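PDB 3DWV: glutathione peroxidase-like protein from Trypanosoma brucei, which probably reduces hydroperoxides as a glutathione peroxidase-type enzyme that draws its electrons from tryparedoxin. Local coordinates for residues L49-V54 against L83-N88; F150-I155 against E163-G168. The protein carries 1 engineered substitution. All blocks are in the same frame, centred on the assembly; numbering follows the deposited sequence.

Contact 1: L49-V54 against L83-N88. Engineered in segment 83-88: S87 (natural residue Cys).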
ATOM      1  N   LEU A  49      -0.826   9.024   5.992  1.00 11.98           N
ATOM      2  CA  LEU A  49      -0.503   8.584   4.658  1.00 12.80           C
ATOM      3  C   LEU A  49      -1.283   7.295   4.377  1.00 13.05           C
ATOM      4  O   LEU A  49      -1.800   6.661   5.298  1.00 11.73           O
ATOM      5  CB  LEU A  49       0.994   8.426   4.436  1.00 14.71           C
ATOM      6  CG  LEU A  49       1.790   7.413   5.255  1.00 13.92           C
ATOM      7  CD1 LEU A  49       3.005   6.955   4.450  1.00 14.25           C
ATOM      8  CD2 LEU A  49       2.258   7.955   6.609  1.00 13.83           C
ATOM      9  N   LEU A  50      -1.366   6.932   3.102  1.00 11.20           N
ATOM     10  CA  LEU A  50      -1.998   5.703   2.674  1.00 11.61           C
ATOM     11  C   LEU A  50      -0.964   4.843   1.940  1.00 12.98           C
ATOM     12  O   LEU A  50      -0.334   5.430   1.051  1.00 15.07           O
ATOM     13  CB  LEU A  50      -3.100   5.973   1.653  1.00 13.02           C
ATOM     14  CG  LEU A  50      -4.553   5.956   2.054  1.00 17.64           C
ATOM     15  CD1 LEU A  50      -5.398   6.172   0.798  1.00 14.33           C
ATOM     16  CD2 LEU A  50      -4.949   4.693   2.799  1.00 15.47           C
ATOM     17  N   ILE A  51      -0.861   3.569   2.330  1.00 10.10           N
ATOM     18  CA  ILE A  51       0.119   2.695   1.669  1.00  8.77           C
ATOM     19  C   ILE A  51      -0.608   1.575   0.944  1.00  8.60           C
ATOM     20  O   ILE A  51      -1.274   0.735   1.556  1.00  8.03           O
ATOM     21  CB  ILE A  51       1.150   2.120   2.641  1.00  9.62           C
ATOM     22  CG1 ILE A  51       1.876   3.247   3.410  1.00 11.39           C
ATOM     23  CG2 ILE A  51       2.120   1.204   1.894  1.00 11.35           C
ATOM     24  CD1 ILE A  51       2.868   2.678   4.448  1.00 18.20           C
ATOM     25  N   TYR A  52      -0.453   1.647  -0.389  1.00  9.09           N
ATOM     26  CA  TYR A  52      -1.002   0.630  -1.253  1.00 10.45           C
ATOM     27  C   TYR A  52      -0.011  -0.400  -1.793  1.00  9.88           C
ATOM     28  O   TYR A  52       1.132   0.010  -2.060  1.00 10.25           O
ATOM     29  CB  TYR A  52      -1.563   1.326  -2.485  1.00 12.39           C
ATOM     30  CG  TYR A  52      -2.830   2.124  -2.359  1.00 11.44           C
ATOM     31  CD1 TYR A  52      -2.844   3.438  -1.939  1.00 12.24           C
ATOM     32  CD2 TYR A  52      -4.052   1.527  -2.699  1.00 11.27           C
ATOM     33  CE1 TYR A  52      -4.046   4.151  -1.843  1.00 15.42           C
ATOM     34  CE2 TYR A  52      -5.234   2.238  -2.617  1.00 14.08           C
ATOM     35  CZ  TYR A  52      -5.237   3.540  -2.185  1.00 14.93           C
ATOM     36  OH  TYR A  52      -6.421   4.246  -2.105  1.00 13.01           O
ATOM     37  N   ASN A  53      -0.425  -1.648  -1.948  1.00  9.85           N
ATOM     38  CA  ASN A  53       0.326  -2.586  -2.800  1.00  9.84           C
ATOM     39  C   ASN A  53      -0.227  -2.527  -4.226  1.00  8.05           C
ATOM     40  O   ASN A  53      -1.438  -2.401  -4.385  1.00 10.54           O
ATOM     41  CB  ASN A  53       0.290  -4.025  -2.262  1.00  8.52           C
ATOM     42  CG  ASN A  53      -1.130  -4.587  -2.166  1.00 10.35           C
ATOM     43  OD1 ASN A  53      -1.862  -4.166  -1.266  1.00 13.25           O
ATOM     44  ND2 ASN A  53      -1.554  -5.514  -3.021  1.00 12.11           N
ATOM     45  N   VAL A  54       0.651  -2.600  -5.233  1.00  8.33           N
ATOM     46  CA  VAL A  54       0.164  -2.430  -6.623  1.00 11.04           C
ATOM     47  C   VAL A  54       0.791  -3.545  -7.435  1.00 10.15           C
ATOM     48  O   VAL A  54       1.551  -4.407  -6.933  1.00 10.89           O
ATOM     49  CB  VAL A  54       0.481  -1.019  -7.152  1.00 11.39           C
ATOM     50  CG1 VAL A  54      -0.096   0.078  -6.222  1.00 13.40           C
ATOM     51  CG2 VAL A  54       1.985  -0.801  -7.264  1.00 12.73           C
ATOM     52  N   LEU A  83       1.858   6.072  -0.830  1.00 10.11           N
ATOM     53  CA  LEU A  83       3.035   5.356  -1.286  1.00 11.24           C
ATOM     54  C   LEU A  83       2.616   4.026  -1.904  1.00 11.69           C
ATOM     55  O   LEU A  83       1.747   3.367  -1.292  1.00 13.11           O
ATOM     56  CB  LEU A  83       3.962   5.018  -0.116  1.00 11.44           C
ATOM     57  CG  LEU A  83       4.496   6.208   0.683  1.00 11.50           C
ATOM     58  CD1 LEU A  83       5.427   5.716   1.787  1.00 20.85           C
ATOM     59  CD2 LEU A  83       5.301   7.164  -0.190  1.00 14.04           C
ATOM     60  N   ALA A  84       3.225   3.619  -3.018  1.00 10.64           N
ATOM     61  CA  ALA A  84       2.841   2.369  -3.660  1.00  9.80           C
ATOM     62  C   ALA A  84       3.995   1.349  -3.641  1.00  9.10           C
ATOM     63  O   ALA A  84       5.063   1.678  -4.110  1.00 10.38           O
ATOM     64  CB  ALA A  84       2.390   2.585  -5.114  1.00 12.23           C
ATOM     65  N   PHE A  85       3.710   0.150  -3.124  1.00 10.40           N
ATOM     66  CA  PHE A  85       4.673  -0.939  -3.180  1.00 10.02           C
ATOM     67  C   PHE A  85       4.260  -1.957  -4.232  1.00 10.94           C
ATOM     68  O   PHE A  85       3.232  -2.635  -4.016  1.00 10.05           O
ATOM     69  CB  PHE A  85       4.766  -1.676  -1.827  1.00  9.75           C
ATOM     70  CG  PHE A  85       5.548  -0.894  -0.790  1.00 10.68           C
ATOM     71  CD1 PHE A  85       4.905   0.051  -0.023  1.00 12.24           C
ATOM     72  CD2 PHE A  85       6.903  -1.121  -0.565  1.00 13.00           C
ATOM     73  CE1 PHE A  85       5.571   0.744   0.965  1.00 13.94           C
ATOM     74  CE2 PHE A  85       7.587  -0.424   0.406  1.00 13.07           C
ATOM     75  CZ  PHE A  85       6.924   0.519   1.171  1.00 14.20           C
ATOM     76  N   PRO A  86       4.933  -2.049  -5.369  0.50 11.75           N
ATOM     77  CA  PRO A  86       4.552  -3.081  -6.343  0.50 10.43           C
ATOM     78  C   PRO A  86       5.024  -4.469  -5.911  0.50 11.96           C
ATOM     79  O   PRO A  86       6.128  -4.591  -5.363  0.50 11.25           O
ATOM     80  CB  PRO A  86       5.265  -2.647  -7.627  0.50 12.42           C
ATOM     81  CG  PRO A  86       5.701  -1.237  -7.358  0.50 11.84           C
ATOM     82  CD  PRO A  86       6.022  -1.190  -5.886  0.50 12.28           C
ATOM     83  N   SER A  87       4.198  -5.478  -6.150  1.00 11.96           N
ATOM     84  CA  SER A  87       4.587  -6.859  -5.841  1.00 13.57           C
ATOM     85  C   SER A  87       5.610  -7.362  -6.853  1.00 13.93           C
ATOM     86  O   SER A  87       5.482  -7.074  -8.053  1.00 16.30           O
ATOM     87  CB  SER A  87       3.400  -7.807  -5.874  1.00 17.21           C
ATOM     88  OG  SER A  87       3.864  -9.167  -5.762  1.00 14.82           O
ATOM     89  N   ASN A  88       6.594  -8.144  -6.411  1.00 11.45           N
ATOM     90  CA  ASN A  88       7.525  -8.755  -7.366  1.00 14.23           C
ATOM     91  C   ASN A  88       6.954 -10.015  -8.010  1.00 13.71           C
ATOM     92  O   ASN A  88       7.661 -10.702  -8.772  1.00 14.82           O
ATOM     93  CB  ASN A  88       8.849  -9.094  -6.673  1.00 14.67           C
ATOM     94  CG  ASN A  88       8.672 -10.126  -5.586  1.00 12.32           C
ATOM     95  OD1 ASN A  88       7.643 -10.774  -5.420  1.00 12.19           O
ATOM     96  ND2 ASN A  88       9.710 -10.343  -4.762  1.00 15.39           N
TER

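Contact 2: F150-I155 against E163-G168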
ATOM      1  N   PHE A 150      -4.035  -3.214  -4.859  1.00  9.25           N
ATOM      2  CA  PHE A 150      -4.614  -1.953  -4.407  1.00 10.12           C
ATOM      3  C   PHE A 150      -5.355  -2.072  -3.078  1.00 10.23           C
ATOM      4  O   PHE A 150      -6.204  -1.249  -2.703  1.00 11.12           O
ATOM      5  CB  PHE A 150      -5.570  -1.279  -5.434  1.00 10.68           C
ATOM      6  CG  PHE A 150      -4.701  -0.490  -6.427  1.00 13.03           C
ATOM      7  CD1 PHE A 150      -4.100  -1.121  -7.503  1.00 14.80           C
ATOM      8  CD2 PHE A 150      -4.500   0.875  -6.271  1.00 16.05           C
ATOM      9  CE1 PHE A 150      -3.323  -0.367  -8.378  1.00 16.55           C
ATOM     10  CE2 PHE A 150      -3.699   1.621  -7.115  1.00 16.91           C
ATOM     11  CZ  PHE A 150      -3.102   0.986  -8.205  1.00 16.93           C
ATOM     12  N   THR A 151      -4.991  -3.068  -2.267  1.00 10.99           N
ATOM     13  CA  THR A 151      -5.312  -2.983  -0.833  1.00  8.88           C
ATOM     14  C   THR A 151      -4.496  -1.844  -0.242  1.00  7.75           C
ATOM     15  O   THR A 151      -3.392  -1.549  -0.735  1.00 10.17           O
ATOM     16  CB  THR A 151      -5.002  -4.293  -0.108  1.00  9.16           C
ATOM     17  OG1 THR A 151      -5.957  -5.250  -0.571  1.00 18.02           O
ATOM     18  CG2 THR A 151      -5.145  -4.232   1.417  1.00 10.28           C
ATOM     19  N   SER A 152      -5.048  -1.146   0.780  1.00  8.64           N
ATOM     20  CA  SER A 152      -4.265  -0.080   1.418  0.50  9.09           C
ATOM     21  C   SER A 152      -4.376  -0.138   2.938  1.00 11.35           C
ATOM     22  O   SER A 152      -5.316  -0.728   3.498  1.00 14.84           O
ATOM     23  CB  SER A 152      -4.682   1.318   0.948  0.50  9.33           C
ATOM     24  OG  SER A 152      -6.049   1.605   1.151  0.50  3.43           O
ATOM     25  N   PHE A 153      -3.362   0.526   3.527  1.00 10.90           N
ATOM     26  CA  PHE A 153      -3.348   0.773   4.939  1.00  8.89           C
ATOM     27  C   PHE A 153      -3.291   2.281   5.177  1.00  9.56           C
ATOM     28  O   PHE A 153      -2.436   2.967   4.625  1.00  9.50           O
ATOM     29  CB  PHE A 153      -2.158   0.131   5.652  1.00  9.18           C
ATOM     30  CG  PHE A 153      -2.190  -1.401   5.524  1.00 12.35           C
ATOM     31  CD1 PHE A 153      -1.663  -2.033   4.391  1.00 10.96           C
ATOM     32  CD2 PHE A 153      -2.767  -2.126   6.573  1.00 12.35           C
ATOM     33  CE1 PHE A 153      -1.726  -3.417   4.358  1.00 10.58           C
ATOM     34  CE2 PHE A 153      -2.840  -3.508   6.499  1.00 12.31           C
ATOM     35  CZ  PHE A 153      -2.342  -4.132   5.367  1.00 12.16           C
ATOM     36  N   LEU A 154      -4.216   2.770   6.002  1.00  9.63           N
ATOM     37  CA  LEU A 154      -4.157   4.150   6.476  1.00 12.11           C
ATOM     38  C   LEU A 154      -3.283   4.245   7.736  1.00 11.37           C
ATOM     39  O   LEU A 154      -3.487   3.490   8.696  1.00 12.20           O
ATOM     40  CB  LEU A 154      -5.544   4.663   6.781  1.00 12.76           C
ATOM     41  CG  LEU A 154      -5.686   6.132   7.133  1.00 12.93           C
ATOM     42  CD1 LEU A 154      -5.260   7.107   6.047  1.00 16.52           C
ATOM     43  CD2 LEU A 154      -7.166   6.394   7.455  1.00 14.97           C
ATOM     44  N   ILE A 155      -2.314   5.138   7.671  1.00 10.97           N
ATOM     45  CA  ILE A 155      -1.302   5.318   8.701  1.00 10.80           C
ATOM     46  C   ILE A 155      -1.530   6.667   9.407  1.00 11.81           C
ATOM     47  O   ILE A 155      -1.746   7.692   8.704  1.00 13.75           O
ATOM     48  CB  ILE A 155       0.078   5.324   8.035  1.00 11.53           C
ATOM     49  CG1 ILE A 155       0.288   4.150   7.053  1.00 12.40           C
ATOM     50  CG2 ILE A 155       1.149   5.418   9.113  1.00 10.71           C
ATOM     51  CD1 ILE A 155       0.070   2.769   7.640  1.00 11.91           C
ATOM     52  N   GLU A 163      -6.253   1.658   9.757  1.00 12.89           N
ATOM     53  CA  GLU A 163      -7.310   1.018   8.969  1.00 13.25           C
ATOM     54  C   GLU A 163      -6.685   0.237   7.811  1.00 13.85           C
ATOM     55  O   GLU A 163      -5.626   0.638   7.281  1.00 12.00           O
ATOM     56  CB  GLU A 163      -8.322   2.009   8.377  1.00 16.72           C
ATOM     57  CG  GLU A 163      -8.857   3.075   9.303  1.00 21.12           C
ATOM     58  CD  GLU A 163      -9.915   2.642  10.293  1.00 24.54           C
ATOM     59  OE1 GLU A 163     -10.530   1.561  10.104  1.00 25.51           O
ATOM     60  OE2 GLU A 163     -10.131   3.413  11.270  1.00 29.74           O
ATOM     61  N   ARG A 164      -7.350  -0.833   7.406  1.00 13.04           N
ATOM     62  CA  ARG A 164      -7.034  -1.589   6.197  1.00 11.17           C
ATOM     63  C   ARG A 164      -8.249  -1.401   5.265  1.00 11.65           C
ATOM     64  O   ARG A 164      -9.376  -1.663   5.730  1.00 13.57           O
ATOM     65  CB  ARG A 164      -6.816  -3.098   6.383  1.00 12.68           C
ATOM     66  CG  ARG A 164      -6.382  -3.848   5.139  1.00 13.40           C
ATOM     67  CD  ARG A 164      -6.577  -5.349   5.105  1.00 16.43           C
ATOM     68  NE  ARG A 164      -5.579  -6.006   5.912  1.00 20.30           N
ATOM     69  CZ  ARG A 164      -4.973  -7.164   5.639  1.00 14.28           C
ATOM     70  NH1 ARG A 164      -5.236  -7.877   4.557  1.00 15.59           N
ATOM     71  NH2 ARG A 164      -4.074  -7.591   6.504  1.00 14.30           N
ATOM     72  N   PHE A 165      -8.014  -0.996   4.030  1.00 11.94           N
ATOM     73  CA  PHE A 165      -9.105  -0.871   3.059  1.00 13.35           C
ATOM     74  C   PHE A 165      -8.968  -1.857   1.909  1.00 11.92           C
ATOM     75  O   PHE A 165      -7.861  -2.016   1.382  1.00 13.46           O
ATOM     76  CB  PHE A 165      -9.164   0.540   2.464  1.00 14.00           C
ATOM     77  CG  PHE A 165      -9.536   1.587   3.525  1.00 12.62           C
ATOM     78  CD1 PHE A 165     -10.846   1.793   3.900  1.00 13.76           C
ATOM     79  CD2 PHE A 165      -8.545   2.365   4.110  1.00 18.55           C
ATOM     80  CE1 PHE A 165     -11.185   2.745   4.857  1.00 14.08           C
ATOM     81  CE2 PHE A 165      -8.881   3.313   5.073  1.00 18.03           C
ATOM     82  CZ  PHE A 165     -10.196   3.528   5.457  1.00 17.60           C
ATOM     83  N   SER A 166     -10.064  -2.484   1.472  1.00 11.96           N
ATOM     84  CA  SER A 166     -10.049  -3.185   0.194  1.00 14.51           C
ATOM     85  C   SER A 166      -9.933  -2.217  -0.970  1.00 13.39           C
ATOM     86  O   SER A 166     -10.162  -1.002  -0.847  1.00 13.43           O
ATOM     87  CB  SER A 166     -11.360  -3.979   0.123  1.00 17.90           C
ATOM     88  OG  SER A 166     -12.444  -3.079  -0.038  1.00 28.79           O
ATOM     89  N   PRO A 167      -9.552  -2.690  -2.139  1.00 11.83           N
ATOM     90  CA  PRO A 167      -9.373  -1.819  -3.306  1.00 13.95           C
ATOM     91  C   PRO A 167     -10.621  -1.121  -3.800  1.00 15.65           C
ATOM     92  O   PRO A 167     -10.529  -0.082  -4.467  1.00 20.82           O
ATOM     93  CB  PRO A 167      -8.926  -2.787  -4.420  1.00 15.89           C
ATOM     94  CG  PRO A 167      -9.388  -4.113  -3.933  1.00 14.98           C
ATOM     95  CD  PRO A 167      -9.132  -4.079  -2.449  1.00 13.07           C
ATOM     96  N   GLY A 168     -11.785  -1.665  -3.486  1.00 16.05           N
ATOM     97  CA  GLY A 168     -13.001  -1.021  -3.985  1.00 19.25           C
ATOM     98  C   GLY A 168     -13.532  -0.078  -2.932  1.00 16.00           C
ATOM     99  O   GLY A 168     -14.696   0.377  -3.063  1.00 20.36           O
TER
HETATM  100  O   HOH W   1      -7.587   0.435  -0.885  1.00 10.02           O
HETATM  101  O   HOH W   2      -6.519  -7.692   1.363  1.00 12.49           O

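Contact 1: L49-V54 against L83-N88
Y52 and F85 sit at the middle of a run of five backbone hydrogen bonds joining 49-54 to 83-88 in parallel. L83 N gives to L50 O, Y52 N to L83 O, F85 N to Y52 O, V54 N to F85 O and S87 N to V54 O. The bond from F85 N to Y52 O is the shortest, at 2.8 Å, and the straightest, with 169° at the hydrogen. That from V54 N to F85 O is bent at the acceptor: the donor stands 45° out of the carbonyl plane. Four of these carbonyls also receive a CA-H...O contact; N53 CA is a weak second donor to F85 O at 3.2 Å.

Apolar contacts fall on both faces of the sheet. On the face of I51, L83 and F85, the I51 CG2 methyl meets the edge of the F85 ring, 3.6 Å from CD1; it is anti to the backbone N (chi1 -56° places CG1 beside that N). Near the start of strand 49-54, L49 CD1 touches L83 CD1 at 3.8 Å. Helix 128-136 covers this face through Y130, M133 and L129. On the opposite face V54 CG1 packs on A84 CB at 3.7 Å, while Y52 turns its ring toward helix 64-75.

The polar ends find partners beyond the two strands: N53 ND2 bonds W148 O, and the hydroxyl of S87, an engineered residue, bonds E94. Strand 49-54, helix 64-75 and strand 81-86 form the beta-alpha-beta unit of a thioredoxin-like fold, whose predicted active-site residue C58 follows shortly after V54.

Contact 2: F150-I155 against E163-G168
F153 CZ lies over one face of the R164 guanidinium, 4.0 Å from R164 CZ, with the two planes 68° apart. The side chains run alongside each other, and R164 CG makes an off-centre CH-pi contact, 4.3 Å from the F153 ring centroid. CG anti to the backbone N (chi1 -175°) and a bend at chi3 bring the arginine along the ring; the carbonyls of K144, K137 and A145 hold its nitrogens. The F165 ring has L154 CB in its plane at one edge, 4.0 Å from F165 CE2, while I174 and K177 of helix 171-181 also touch it.

Between the backbones S152 and F165 exchange two hydrogen bonds, the shorter from F165 N to S152 O at 2.8 Å. L154 N gives a third to E163 O, and the return bond, from E163 N to L154 O, is weak at 3.5 Å. Beyond the strands, F150 CB packs on P167 CB at 3.8 Å, and a water donates toward F150 O and S166 O, with more acceptors in reach than protons. Antiparallel pairing of strands only a few residues apart makes this a beta hairpin, the C-terminal one of the thioredoxin-like fold, with 161-165 at the sheet's edge.

How the contacts relate
Both contacts belong to one mixed sheet, in which strand 49-54 of contact 1 is the neighbour of strand 152-155 of contact 2. The backbones meet through probable hydrogen bonds, N53 O with F150 N and I51 N with F153 O. Contact 1 is the buried parallel pair near the centre of the chain, where the side chains touching across it are largely aliphatic or aromatic. Contact 2, some 10 Å away between centres, is largely buried too, yet it reaches the outermost strand 161-165: there E163, R164 and F165 are partly exposed, and an arginine and ordered waters enter. Helix 128-136 touches both contacts, whereas helix 64-75 covers contact 1 and helix 171-181 contact 2.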